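Local structure of putative alpha-galactosidase/melibiase (Bacteroides fragilis, 4OGZ) at residues Tyr401-Lys406 with Ile415-Arg420. The protein probably hydrolyses terminal, non-reducing alpha-D-galactose residues from alpha-D-galactosides, as a glycoside hydrolase of family 27. Sequence-based numbering, arbitrary orientation.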
# COMPACT_ATOMS: atom_id res chain seq x y z
N TYR A 401 22.56 -9.10 -10.83
CA TYR A 401 22.11 -8.07 -9.95
C TYR A 401 21.39 -7.04 -10.74
O TYR A 401 21.52 -6.97 -11.95
CB TYR A 401 23.32 -7.41 -9.23
CG TYR A 401 24.25 -6.64 -10.14
CD1 TYR A 401 23.95 -5.35 -10.52
CD2 TYR A 401 25.42 -7.22 -10.65
CE1 TYR A 401 24.75 -4.64 -11.38
CE2 TYR A 401 26.25 -6.50 -11.51
CZ TYR A 401 25.90 -5.22 -11.87
OH TYR A 401 26.69 -4.47 -12.72
N ASP A 402 20.69 -6.20 -10.01
CA ASP A 402 20.02 -5.04 -10.52
C ASP A 402 20.53 -3.80 -9.83
O ASP A 402 20.95 -3.83 -8.68
CB ASP A 402 18.54 -5.06 -10.18
CG ASP A 402 17.76 -6.15 -10.84
OD1 ASP A 402 18.23 -6.78 -11.81
OD2 ASP A 402 16.61 -6.36 -10.39
N VAL A 403 20.41 -2.68 -10.53
CA VAL A 403 20.51 -1.41 -9.91
C VAL A 403 19.23 -0.65 -10.26
O VAL A 403 18.90 -0.52 -11.43
CB VAL A 403 21.76 -0.66 -10.38
CG1 VAL A 403 21.78 0.73 -9.77
CG2 VAL A 403 23.02 -1.43 -10.00
N TRP A 404 18.49 -0.22 -9.23
CA TRP A 404 17.23 0.50 -9.39
C TRP A 404 17.42 1.92 -8.89
O TRP A 404 18.17 2.13 -7.95
CB TRP A 404 16.11 -0.15 -8.62
CG TRP A 404 15.65 -1.52 -9.07
CD1 TRP A 404 16.30 -2.70 -8.90
CD2 TRP A 404 14.38 -1.86 -9.68
NE1 TRP A 404 15.54 -3.74 -9.40
CE2 TRP A 404 14.37 -3.24 -9.90
CE3 TRP A 404 13.28 -1.10 -10.11
CZ2 TRP A 404 13.27 -3.91 -10.48
CZ3 TRP A 404 12.21 -1.74 -10.70
CH2 TRP A 404 12.20 -3.15 -10.86
N VAL A 405 16.75 2.89 -9.54
CA VAL A 405 16.88 4.32 -9.17
C VAL A 405 15.54 5.10 -9.13
O VAL A 405 14.69 5.05 -10.02
CB VAL A 405 17.91 5.02 -10.07
CG1 VAL A 405 17.66 4.70 -11.52
CG2 VAL A 405 17.92 6.53 -9.82
N LYS A 406 15.34 5.75 -8.00
CA LYS A 406 14.12 6.48 -7.69
C LYS A 406 14.48 7.93 -7.36
O LYS A 406 15.08 8.22 -6.32
CB LYS A 406 13.40 5.81 -6.51
CG LYS A 406 11.96 6.28 -6.32
CD LYS A 406 11.41 5.84 -4.98
CE LYS A 406 9.88 5.84 -4.93
NZ LYS A 406 9.24 7.11 -5.30
N ILE A 415 18.93 4.59 -4.44
CA ILE A 415 19.55 3.60 -5.27
C ILE A 415 19.43 2.29 -4.57
O ILE A 415 19.82 2.17 -3.40
CB ILE A 415 21.04 3.91 -5.46
CG1 ILE A 415 21.23 5.17 -6.30
CG2 ILE A 415 21.75 2.73 -6.12
CD1 ILE A 415 20.83 5.00 -7.76
N ALA A 416 18.92 1.28 -5.28
CA ALA A 416 18.87 -0.03 -4.72
C ALA A 416 19.70 -0.96 -5.57
O ALA A 416 19.53 -1.04 -6.78
CB ALA A 416 17.40 -0.52 -4.61
N CYS A 417 20.59 -1.68 -4.89
CA CYS A 417 21.41 -2.70 -5.48
C CYS A 417 20.91 -4.02 -4.98
O CYS A 417 20.97 -4.30 -3.76
CB CYS A 417 22.86 -2.51 -5.04
SG CYS A 417 23.59 -0.93 -5.56
N LEU A 418 20.44 -4.87 -5.89
CA LEU A 418 19.83 -6.17 -5.51
C LEU A 418 20.59 -7.32 -6.07
O LEU A 418 20.95 -7.30 -7.25
CB LEU A 418 18.42 -6.22 -6.06
CG LEU A 418 17.55 -7.46 -5.90
CD1 LEU A 418 17.21 -7.66 -4.44
CD2 LEU A 418 16.31 -7.32 -6.74
N ASN A 419 20.81 -8.35 -5.23
CA ASN A 419 21.43 -9.59 -5.65
C ASN A 419 20.34 -10.55 -5.95
O ASN A 419 19.54 -10.91 -5.08
CB ASN A 419 22.33 -10.13 -4.55
CG ASN A 419 23.02 -11.42 -4.92
OD1 ASN A 419 22.68 -12.08 -5.90
ND2 ASN A 419 24.00 -11.82 -4.10
N ARG A 420 20.28 -10.99 -7.19
CA ARG A 420 19.21 -11.88 -7.60
C ARG A 420 19.62 -13.34 -7.47
O ARG A 420 18.75 -14.20 -7.58
CB ARG A 420 18.78 -11.59 -9.04
CG ARG A 420 17.66 -10.56 -9.15
CD ARG A 420 17.17 -10.40 -10.58
NE ARG A 420 18.12 -9.58 -11.31
CZ ARG A 420 18.96 -9.99 -12.25
NH1 ARG A 420 19.01 -11.24 -12.65
NH2 ARG A 420 19.76 -9.11 -12.79
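Asp402 and Trp404 pair with Leu418 and Ala416 along two antiparallel strands of a beta hairpin; the axes of the two short segments come within 4.7 Å of each other. The hairpin belongs to the C-terminal beta-sandwich domain that follows the TIM barrel in this glycoside hydrolase family 27 protein. Asp402 with Leu418 and Trp404 with Ala416 are hydrogen-bonded pairs, each closed by two backbone bonds. Val403 with Cys417 and Val405 with Ile415 are non-hydrogen-bonded pairs.

Side chains alternate between the two faces of the sheet. Val403, Val405, Ile415 and Cys417 share one face, with Tyr401 at its end. Here the CD1 methyl of Ile415 leans over to Val405, beside which it lies, 3.7 Å from Val405 CB. Ile415 CG2 meets Val403 CG1. Tyr401 and Val403 also touch strand 425-429.

Asp402, Trp404, Ala416 and Leu418 occupy the other face, which turns to the barrel. Trp404 packs on Leu350, and Ala416 on Met353, both residues of helix 341-353. Asp402 is buried, and both its carboxylate oxygens are engaged. Its CG stands anti to the carbonyl carbon (chi1 -67°). This sets the carboxylate beside the backbone N, on the face of Trp404, where Trp404 NE1 donates to Asp402 OD2 at 3.0 Å. Leu418 runs alongside, its CD2 methyl near the same oxygen.

Arg420, just past the strand end, bends at chi3 (-78°) and approaches Asp402 side-on. Its NE and NH2 both donate to one oxygen, Asp402 OD1. They come from the same face of the carboxylate, whose plane is 33° from that of the guanidinium. Arg420 NH2 also bonds Ala398 O, and NH1 bonds Asp399 O, tying the turn before Tyr401 to this salt bridge. A weak bond runs from Arg420 NH2 to Tyr401 O. In the salt bridge itself, Arg420 NE lies 2.8 Å from Asp402 OD1, above the carboxylate plane.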